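Local coordinates for protein probable transcriptional regulator (Rhodococcus jostii, PDB 3HIM) that probably binds regulatory DNA as a dimeric transcription factor of the TetR family, through an N-terminal helix-turn-helix domain, at residues R20-F29 against I42-V53; L93-T102 against I187-L196. All blocks are in the same frame, centred on the assembly; numbering follows the deposited sequence.

Contact 1. Residues R20-F29 against I42-V53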
loop_
_atom_site.group_PDB
_atom_site.type_symbol
_atom_site.label_atom_id
_atom_site.label_comp_id
_atom_site.label_asym_id
_atom_site.label_seq_id
_atom_site.Cartn_x
_atom_site.Cartn_y
_atom_site.Cartn_z
ATOM N N ARG B 20 -18.926 -11.702 -14.330
ATOM C CA ARG B 20 -18.023 -11.782 -15.483
ATOM C C ARG B 20 -17.609 -10.374 -15.955
ATOM O O ARG B 20 -16.455 -10.148 -16.344
ATOM C CB ARG B 20 -18.712 -12.556 -16.628
ATOM C CG ARG B 20 -17.944 -12.692 -17.930
ATOM C CD ARG B 20 -18.644 -13.693 -18.857
ATOM N NE ARG B 20 -18.062 -13.757 -20.201
ATOM C CZ ARG B 20 -18.402 -12.958 -21.220
ATOM N NH1 ARG B 20 -19.321 -12.002 -21.068
ATOM N NH2 ARG B 20 -17.812 -13.103 -22.407
ATOM N N ILE B 21 -18.553 -9.448 -15.956
ATOM C CA ILE B 21 -18.246 -8.057 -16.351
ATOM C C ILE B 21 -17.263 -7.428 -15.357
ATOM O O ILE B 21 -16.302 -6.776 -15.768
ATOM C CB ILE B 21 -19.535 -7.209 -16.524
ATOM C CG1 ILE B 21 -20.328 -7.714 -17.745
ATOM C CG2 ILE B 21 -19.209 -5.669 -16.648
ATOM C CD1 ILE B 21 -21.828 -7.421 -17.679
ATOM N N ARG B 22 -17.489 -7.672 -14.065
ATOM C CA ARG B 22 -16.618 -7.147 -13.010
ATOM C C ARG B 22 -15.206 -7.702 -13.128
ATOM O O ARG B 22 -14.241 -6.930 -13.066
ATOM C CB ARG B 22 -17.177 -7.433 -11.613
ATOM C CG ARG B 22 -18.511 -6.802 -11.341
ATOM C CD ARG B 22 -18.788 -6.721 -9.857
ATOM N NE ARG B 22 -18.863 -8.018 -9.192
ATOM C CZ ARG B 22 -19.914 -8.844 -9.249
ATOM N NH1 ARG B 22 -20.984 -8.541 -9.983
ATOM N NH2 ARG B 22 -19.894 -9.984 -8.579
ATOM N N ALA B 23 -15.083 -9.024 -13.315
ATOM C CA ALA B 23 -13.759 -9.625 -13.513
ATOM C C ALA B 23 -13.054 -8.979 -14.713
ATOM O O ALA B 23 -11.886 -8.576 -14.614
ATOM C CB ALA B 23 -13.848 -11.142 -13.678
ATOM N N ALA B 24 -13.768 -8.844 -15.835
ATOM C CA ALA B 24 -13.151 -8.249 -17.025
ATOM C C ALA B 24 -12.795 -6.788 -16.781
ATOM O O ALA B 24 -11.744 -6.318 -17.228
ATOM C CB ALA B 24 -14.059 -8.375 -18.252
ATOM N N ALA B 25 -13.672 -6.069 -16.084
ATOM C CA ALA B 25 -13.407 -4.665 -15.787
ATOM C C ALA B 25 -12.151 -4.522 -14.911
ATOM O O ALA B 25 -11.375 -3.592 -15.094
ATOM C CB ALA B 25 -14.602 -4.007 -15.123
ATOM N N ILE B 26 -11.959 -5.438 -13.966
ATOM C CA ILE B 26 -10.779 -5.390 -13.107
ATOM C C ILE B 26 -9.513 -5.471 -13.948
ATOM O O ILE B 26 -8.621 -4.618 -13.828
ATOM C CB ILE B 26 -10.809 -6.470 -12.022
ATOM C CG1 ILE B 26 -11.819 -6.077 -10.938
ATOM C CG2 ILE B 26 -9.379 -6.712 -11.407
ATOM C CD1 ILE B 26 -12.370 -7.265 -10.163
ATOM N N GLU B 27 -9.454 -6.479 -14.815
ATOM C CA GLU B 27 -8.342 -6.636 -15.738
ATOM C C GLU B 27 -8.142 -5.364 -16.587
ATOM O O GLU B 27 -7.031 -4.851 -16.673
ATOM C CB GLU B 27 -8.552 -7.882 -16.612
ATOM N N VAL B 28 -9.220 -4.839 -17.167
ATOM C CA VAL B 28 -9.128 -3.662 -18.031
ATOM C C VAL B 28 -8.762 -2.422 -17.214
ATOM O O VAL B 28 -7.896 -1.631 -17.628
ATOM C CB VAL B 28 -10.421 -3.430 -18.878
ATOM C CG1 VAL B 28 -10.336 -2.131 -19.666
ATOM C CG2 VAL B 28 -10.652 -4.584 -19.851
ATOM N N PHE B 29 -9.399 -2.259 -16.051
ATOM C CA PHE B 29 -9.072 -1.143 -15.166
ATOM C C PHE B 29 -7.592 -1.193 -14.770
ATOM O O PHE B 29 -6.909 -0.174 -14.793
ATOM C CB PHE B 29 -9.970 -1.103 -13.926
ATOM C CG PHE B 29 -11.404 -0.678 -14.198
ATOM C CD1 PHE B 29 -11.759 0.015 -15.368
ATOM C CD2 PHE B 29 -12.404 -0.952 -13.254
ATOM C CE1 PHE B 29 -13.077 0.407 -15.591
ATOM C CE2 PHE B 29 -13.725 -0.551 -13.465
ATOM C CZ PHE B 29 -14.061 0.123 -14.642
ATOM N N ILE B 42 -14.685 -2.676 -22.161
ATOM C CA ILE B 42 -15.000 -3.855 -21.328
ATOM C C ILE B 42 -15.954 -4.868 -21.987
ATOM O O ILE B 42 -15.642 -6.055 -22.046
ATOM C CB ILE B 42 -15.518 -3.424 -19.927
ATOM C CG1 ILE B 42 -14.466 -2.536 -19.241
ATOM C CG2 ILE B 42 -15.908 -4.654 -19.073
ATOM C CD1 ILE B 42 -14.949 -1.859 -18.011
ATOM N N ALA B 43 -17.104 -4.400 -22.478
ATOM C CA ALA B 43 -18.057 -5.273 -23.166
ATOM C C ALA B 43 -17.413 -5.870 -24.404
ATOM O O ALA B 43 -17.651 -7.035 -24.734
ATOM C CB ALA B 43 -19.333 -4.530 -23.525
ATOM N N ALA B 44 -16.563 -5.088 -25.060
ATOM C CA ALA B 44 -15.886 -5.538 -26.271
ATOM C C ALA B 44 -14.879 -6.623 -25.954
ATOM O O ALA B 44 -14.778 -7.619 -26.663
ATOM C CB ALA B 44 -15.205 -4.366 -26.977
ATOM N N SER B 45 -14.129 -6.421 -24.883
ATOM C CA SER B 45 -13.153 -7.395 -24.422
ATOM C C SER B 45 -13.819 -8.726 -24.029
ATOM O O SER B 45 -13.155 -9.754 -23.977
ATOM C CB SER B 45 -12.381 -6.822 -23.232
ATOM O OG SER B 45 -13.191 -6.812 -22.073
ATOM N N LEU B 46 -15.118 -8.680 -23.731
ATOM C CA LEU B 46 -15.908 -9.875 -23.434
ATOM C C LEU B 46 -16.707 -10.340 -24.664
ATOM O O LEU B 46 -17.627 -11.147 -24.549
ATOM C CB LEU B 46 -16.849 -9.631 -22.249
ATOM C CG LEU B 46 -16.235 -9.456 -20.853
ATOM C CD1 LEU B 46 -17.330 -9.161 -19.852
ATOM C CD2 LEU B 46 -15.427 -10.678 -20.421
ATOM N N ASP B 47 -16.332 -9.818 -25.833
ATOM C CA ASP B 47 -16.978 -10.142 -27.111
ATOM C C ASP B 47 -18.467 -9.842 -27.130
ATOM O O ASP B 47 -19.240 -10.576 -27.738
ATOM C CB ASP B 47 -16.739 -11.613 -27.496
ATOM C CG ASP B 47 -15.264 -11.932 -27.705
ATOM O OD1 ASP B 47 -14.635 -11.289 -28.580
ATOM O OD2 ASP B 47 -14.740 -12.826 -26.991
ATOM N N MET B 48 -18.870 -8.771 -26.467
ATOM C CA MET B 48 -20.273 -8.379 -26.458
ATOM C C MET B 48 -20.490 -7.021 -27.128
ATOM O O MET B 48 -19.531 -6.279 -27.398
ATOM C CB MET B 48 -20.815 -8.345 -25.031
ATOM C CG MET B 48 -20.763 -9.690 -24.325
ATOM S SD MET B 48 -21.385 -9.585 -22.649
ATOM C CE MET B 48 -20.351 -8.283 -21.962
ATOM N N SER B 49 -21.758 -6.713 -27.407
ATOM C CA SER B 49 -22.148 -5.365 -27.807
ATOM C C SER B 49 -21.992 -4.435 -26.597
ATOM O O SER B 49 -22.238 -4.855 -25.457
ATOM C CB SER B 49 -23.584 -5.347 -28.337
ATOM O OG SER B 49 -24.489 -5.892 -27.390
ATOM N N PRO B 50 -21.558 -3.182 -26.834
ATOM C CA PRO B 50 -21.348 -2.187 -25.772
ATOM C C PRO B 50 -22.540 -2.026 -24.821
ATOM O O PRO B 50 -22.348 -1.807 -23.623
ATOM C CB PRO B 50 -21.118 -0.897 -26.557
ATOM C CG PRO B 50 -20.486 -1.346 -27.825
ATOM C CD PRO B 50 -21.149 -2.662 -28.157
ATOM N N GLY B 51 -23.756 -2.154 -25.345
ATOM C CA GLY B 51 -24.955 -2.082 -24.524
ATOM C C GLY B 51 -25.218 -3.322 -23.685
ATOM O O GLY B 51 -26.170 -3.349 -22.913
ATOM N N ALA B 52 -24.387 -4.351 -23.829
ATOM C CA ALA B 52 -24.578 -5.601 -23.082
ATOM C C ALA B 52 -24.236 -5.458 -21.590
ATOM O O ALA B 52 -24.665 -6.262 -20.767
ATOM C CB ALA B 52 -23.769 -6.725 -23.716
ATOM N N VAL B 53 -23.465 -4.428 -21.256
ATOM C CA VAL B 53 -23.114 -4.122 -19.870
ATOM C C VAL B 53 -24.202 -3.262 -19.215
ATOM O O VAL B 53 -24.484 -3.403 -18.023
ATOM C CB VAL B 53 -21.726 -3.402 -19.778
ATOM C CG1 VAL B 53 -21.409 -2.963 -18.340
ATOM C CG2 VAL B 53 -20.616 -4.312 -20.293
#
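Ile42 enters helix 20-29 as a knob into a hole lined by Ala24, Ala25, Val28 and Phe29. Its CD1 lies 3.6 Å from Ala25 CB and 3.8 Å from Phe29 CE1, the isoleucine and the phenylalanine meeting at about a right angle. CG1 turns to Val28, while CG2, anti to the backbone N, faces the helix backbone near Ile21 O. Cut back to an alanine, Ile42 would lose CD1, which is likely to open a gap between Ala25 and Phe29 and leave Phe29 CE1 without this partner. One turn on, Leu46 lies between Ala24 and Arg20. Its CD2 is pressed to 3.4 Å from Ala24 CB, a tight carbon contact, and sits 3.8 Å above the centre of one face of the Arg20 guanidinium. The arginine chain, extended from CG to NE, runs past Leu46 in the opposite direction and gives NH2 to Leu46 O at 2.9 Å (N-H...O 152°). NH1 makes a weak bond to Met48 SD, which lies at the guanidinium edge. The NH2 bond, with the weak sulfur contact beside it, ties Arg20 to the turn that follows helix 39-45, which ends in a Schellman motif with Asp47 as C-prime residue. Ile21 CG2 meets Val53 CG1 at 3.9 Å, within the predicted helix-turn-helix motif. Helix 60-82 covers Ala25 through Leu63 and Ile67, and helix 108-116 reaches Phe29 through Val113.

Contact 2. Residues L93-T102 against I187-L196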
loop_
_atom_site.group_PDB
_atom_site.type_symbol
_atom_site.label_atom_id
_atom_site.label_comp_id
_atom_site.label_asym_id
_atom_site.label_seq_id
_atom_site.Cartn_x
_atom_site.Cartn_y
_atom_site.Cartn_z
ATOM N N LEU B 93 -5.742 -13.264 16.822
ATOM C CA LEU B 93 -4.889 -12.384 16.047
ATOM C C LEU B 93 -4.110 -13.137 14.972
ATOM O O LEU B 93 -4.036 -12.678 13.845
ATOM C CB LEU B 93 -3.944 -11.588 16.970
ATOM C CG LEU B 93 -3.239 -10.418 16.270
ATOM C CD1 LEU B 93 -4.258 -9.336 15.851
ATOM C CD2 LEU B 93 -2.119 -9.854 17.147
ATOM N N MET B 94 -3.539 -14.292 15.315
ATOM C CA MET B 94 -2.912 -15.129 14.304
ATOM C C MET B 94 -3.900 -15.419 13.167
ATOM O O MET B 94 -3.554 -15.344 11.986
ATOM C CB MET B 94 -2.400 -16.443 14.907
ATOM C CG MET B 94 -1.227 -16.297 15.904
ATOM S SD MET B 94 -0.791 -17.817 16.820
ATOM C CE MET B 94 -0.998 -19.068 15.554
ATOM N N SER B 95 -5.135 -15.738 13.529
ATOM C CA SER B 95 -6.099 -16.260 12.561
ATOM C C SER B 95 -6.584 -15.180 11.601
ATOM O O SER B 95 -6.649 -15.379 10.371
ATOM C CB SER B 95 -7.304 -16.874 13.302
ATOM O OG SER B 95 -8.203 -17.465 12.388
ATOM N N THR B 96 -6.931 -14.037 12.177
ATOM C CA THR B 96 -7.437 -12.933 11.385
ATOM C C THR B 96 -6.335 -12.309 10.534
ATOM O O THR B 96 -6.605 -11.959 9.383
ATOM C CB THR B 96 -8.067 -11.855 12.244
ATOM O OG1 THR B 96 -7.128 -11.463 13.257
ATOM C CG2 THR B 96 -9.372 -12.368 12.876
ATOM N N VAL B 97 -5.119 -12.153 11.100
ATOM C CA VAL B 97 -3.971 -11.654 10.317
ATOM C C VAL B 97 -3.657 -12.599 9.138
ATOM O O VAL B 97 -3.532 -12.141 7.991
ATOM C CB VAL B 97 -2.683 -11.372 11.183
ATOM C CG1 VAL B 97 -1.488 -11.037 10.282
ATOM C CG2 VAL B 97 -2.926 -10.212 12.153
ATOM N N THR B 98 -3.567 -13.903 9.413
ATOM C CA THR B 98 -3.432 -14.900 8.345
ATOM C C THR B 98 -4.478 -14.726 7.214
ATOM O O THR B 98 -4.106 -14.607 6.038
ATOM C CB THR B 98 -3.526 -16.348 8.882
ATOM O OG1 THR B 98 -2.506 -16.535 9.862
ATOM C CG2 THR B 98 -3.348 -17.385 7.744
ATOM N N ALA B 99 -5.761 -14.732 7.572
ATOM C CA ALA B 99 -6.848 -14.529 6.593
ATOM C C ALA B 99 -6.744 -13.185 5.892
ATOM O O ALA B 99 -6.953 -13.076 4.692
ATOM C CB ALA B 99 -8.207 -14.653 7.268
ATOM N N TYR B 100 -6.426 -12.149 6.647
ATOM C CA TYR B 100 -6.325 -10.817 6.069
ATOM C C TYR B 100 -5.207 -10.729 5.032
ATOM O O TYR B 100 -5.443 -10.282 3.904
ATOM C CB TYR B 100 -6.088 -9.802 7.169
ATOM C CG TYR B 100 -6.184 -8.356 6.746
ATOM C CD1 TYR B 100 -7.393 -7.807 6.283
ATOM C CD2 TYR B 100 -5.086 -7.515 6.885
ATOM C CE1 TYR B 100 -7.481 -6.415 5.939
ATOM C CE2 TYR B 100 -5.146 -6.176 6.541
ATOM C CZ TYR B 100 -6.340 -5.627 6.076
ATOM O OH TYR B 100 -6.349 -4.297 5.768
ATOM N N VAL B 101 -4.002 -11.158 5.400
ATOM C CA VAL B 101 -2.851 -11.110 4.477
ATOM C C VAL B 101 -3.076 -12.017 3.239
ATOM O O VAL B 101 -2.897 -11.580 2.087
ATOM C CB VAL B 101 -1.554 -11.466 5.220
ATOM C CG1 VAL B 101 -0.397 -11.708 4.246
ATOM C CG2 VAL B 101 -1.193 -10.340 6.229
ATOM N N THR B 102 -3.494 -13.268 3.484
ATOM C CA THR B 102 -3.828 -14.213 2.407
ATOM C C THR B 102 -4.841 -13.611 1.429
ATOM O O THR B 102 -4.650 -13.695 0.231
ATOM C CB THR B 102 -4.400 -15.540 2.989
ATOM O OG1 THR B 102 -3.449 -16.081 3.900
ATOM C CG2 THR B 102 -4.708 -16.567 1.892
ATOM N N ILE B 187 4.155 -15.255 3.579
ATOM C CA ILE B 187 4.052 -13.872 4.009
ATOM C C ILE B 187 3.111 -13.717 5.218
ATOM O O ILE B 187 3.437 -13.010 6.176
ATOM C CB ILE B 187 3.746 -12.874 2.844
ATOM C CG1 ILE B 187 3.783 -11.423 3.356
ATOM C CG2 ILE B 187 2.403 -13.182 2.190
ATOM C CD1 ILE B 187 5.098 -11.006 4.006
ATOM N N ALA B 188 1.984 -14.420 5.215
ATOM C CA ALA B 188 1.073 -14.318 6.345
ATOM C C ALA B 188 1.770 -14.767 7.629
ATOM O O ALA B 188 1.629 -14.121 8.675
ATOM C CB ALA B 188 -0.196 -15.113 6.091
ATOM N N ALA B 189 2.539 -15.854 7.548
ATOM C CA ALA B 189 3.202 -16.391 8.730
ATOM C C ALA B 189 4.178 -15.369 9.290
ATOM O O ALA B 189 4.227 -15.148 10.503
ATOM C CB ALA B 189 3.921 -17.713 8.412
ATOM N N ARG B 190 4.950 -14.747 8.404
ATOM C CA ARG B 190 5.868 -13.675 8.803
ATOM C C ARG B 190 5.156 -12.490 9.461
ATOM O O ARG B 190 5.630 -11.939 10.472
ATOM C CB ARG B 190 6.663 -13.202 7.596
ATOM C CG ARG B 190 8.116 -13.561 7.635
ATOM C CD ARG B 190 8.391 -15.017 7.438
ATOM N NE ARG B 190 8.135 -15.834 8.635
ATOM C CZ ARG B 190 7.939 -17.144 8.565
ATOM N NH1 ARG B 190 8.005 -17.736 7.378
ATOM N NH2 ARG B 190 7.679 -17.857 9.648
ATOM N N TYR B 191 4.006 -12.123 8.908
ATOM C CA TYR B 191 3.272 -10.964 9.383
ATOM C C TYR B 191 2.545 -11.293 10.663
ATOM O O TYR B 191 2.361 -10.425 11.516
ATOM C CB TYR B 191 2.312 -10.459 8.313
ATOM C CG TYR B 191 2.955 -9.506 7.337
ATOM C CD1 TYR B 191 4.349 -9.335 7.284
ATOM C CD2 TYR B 191 2.172 -8.782 6.445
ATOM C CE1 TYR B 191 4.925 -8.436 6.378
ATOM C CE2 TYR B 191 2.728 -7.907 5.539
ATOM C CZ TYR B 191 4.092 -7.725 5.496
ATOM O OH TYR B 191 4.597 -6.817 4.567
ATOM N N VAL B 192 2.145 -12.550 10.810
ATOM C CA VAL B 192 1.603 -12.997 12.099
ATOM C C VAL B 192 2.624 -12.806 13.238
ATOM O O VAL B 192 2.285 -12.266 14.290
ATOM C CB VAL B 192 1.131 -14.455 12.048
ATOM C CG1 VAL B 192 0.923 -14.994 13.450
ATOM C CG2 VAL B 192 -0.159 -14.552 11.239
ATOM N N GLU B 193 3.869 -13.238 13.018
ATOM C CA GLU B 193 4.930 -13.079 14.030
ATOM C C GLU B 193 5.115 -11.614 14.423
ATOM O O GLU B 193 5.300 -11.282 15.610
ATOM C CB GLU B 193 6.251 -13.636 13.514
ATOM C CG GLU B 193 6.239 -15.152 13.408
ATOM C CD GLU B 193 7.251 -15.668 12.406
ATOM O OE1 GLU B 193 8.008 -14.845 11.822
ATOM O OE2 GLU B 193 7.272 -16.896 12.194
ATOM N N LEU B 194 5.071 -10.749 13.410
ATOM C CA LEU B 194 5.301 -9.316 13.628
ATOM C C LEU B 194 4.131 -8.638 14.349
ATOM O O LEU B 194 4.357 -7.806 15.224
ATOM C CB LEU B 194 5.649 -8.614 12.315
ATOM C CG LEU B 194 6.989 -9.039 11.701
ATOM C CD1 LEU B 194 7.008 -8.741 10.183
ATOM C CD2 LEU B 194 8.179 -8.374 12.406
ATOM N N ALA B 195 2.901 -8.994 13.980
ATOM C CA ALA B 195 1.695 -8.517 14.653
ATOM C C ALA B 195 1.682 -8.884 16.153
ATOM O O ALA B 195 1.368 -8.062 17.023
ATOM C CB ALA B 195 0.440 -9.071 13.943
ATOM N N LEU B 196 2.034 -10.119 16.466
ATOM C CA LEU B 196 2.085 -10.517 17.875
ATOM C C LEU B 196 3.120 -9.687 18.599
ATOM O O LEU B 196 2.849 -9.203 19.702
ATOM C CB LEU B 196 2.342 -12.015 18.034
ATOM C CG LEU B 196 1.155 -12.867 17.582
ATOM C CD1 LEU B 196 1.585 -14.335 17.472
ATOM C CD2 LEU B 196 -0.071 -12.731 18.496
#
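Val192 wedges between Met94, Val97 and Thr98 of the facing helix. Its CG1 packs 3.5 Å from Met94 CG, the two side chains crossing at about a right angle, and its CG2 lies 3.4 Å from Thr98 OG1 and 3.9 Å from Val97 CG1. One turn along, Val101 straddles the backbone of Ala188 and the ring of Tyr191. With CG1 anti to the backbone N (chi1 168°), that methyl rests 3.7 Å from Ala188 CA, while CG2 approaches the edge of the Tyr191 ring near its plane, 3.7 Å from CD2. At the other end Leu93 and Leu196 slide past each other in opposite directions and touch through their CD2 methyls, with Ala195 CB lying against Val97 CG2.

The two helical segments run roughly antiparallel, with 139° between their N-to-C directions and their axes approaching to 8.6 Å, and they pack within the all-helical C-terminal domain of the TetR fold. The small side chain of Ala188 is consistent with the close approach there, its CA lying 5.0 Å from Thr98 CA. No hydrogen bond crosses this apolar interface.

The threonines at its border are instead tied back to their own helix. Thr98 OG1 donates to Met94 O at 2.7 Å, and Thr98 N reaches the same carbonyl from the opposite face of its plane; Thr102 OG1 and N grip Thr98 O likewise. Thr98 OG1 is thereby fixed beside the Val192 methyl. Within helix 184-198, Ile187 CD1 lies over one face of the Tyr191 ring, toward its rim, while Leu168 and Val172 of helix 158-175 also touch this tyrosine. Phe140 of helix 123-149 backs Val97, and Leu163 of the second subunit packs against Tyr191.

Contact 1 comes first along the chain, contact 2 wholly after it, and the chain's centre lies between them, with about 35 Å between centres and about 14 Å between nearest atoms. They share no helix. Contact 1 joins helices 16-32 and 39-45 in the predicted DNA-binding region, whereas contact 2 pairs helices 89-106 and 184-198 of the C-terminal domain, bringing together parts of the chain 85 residues apart. Helix 60-82 touches a helix of each, through Leu63 and Ile67 at the first and through Val75 and Ile79 against Tyr100 of helix 89-106. The second subunit reaches contact 2 alone, consistent with the family's separation of DNA reading from dimerisation.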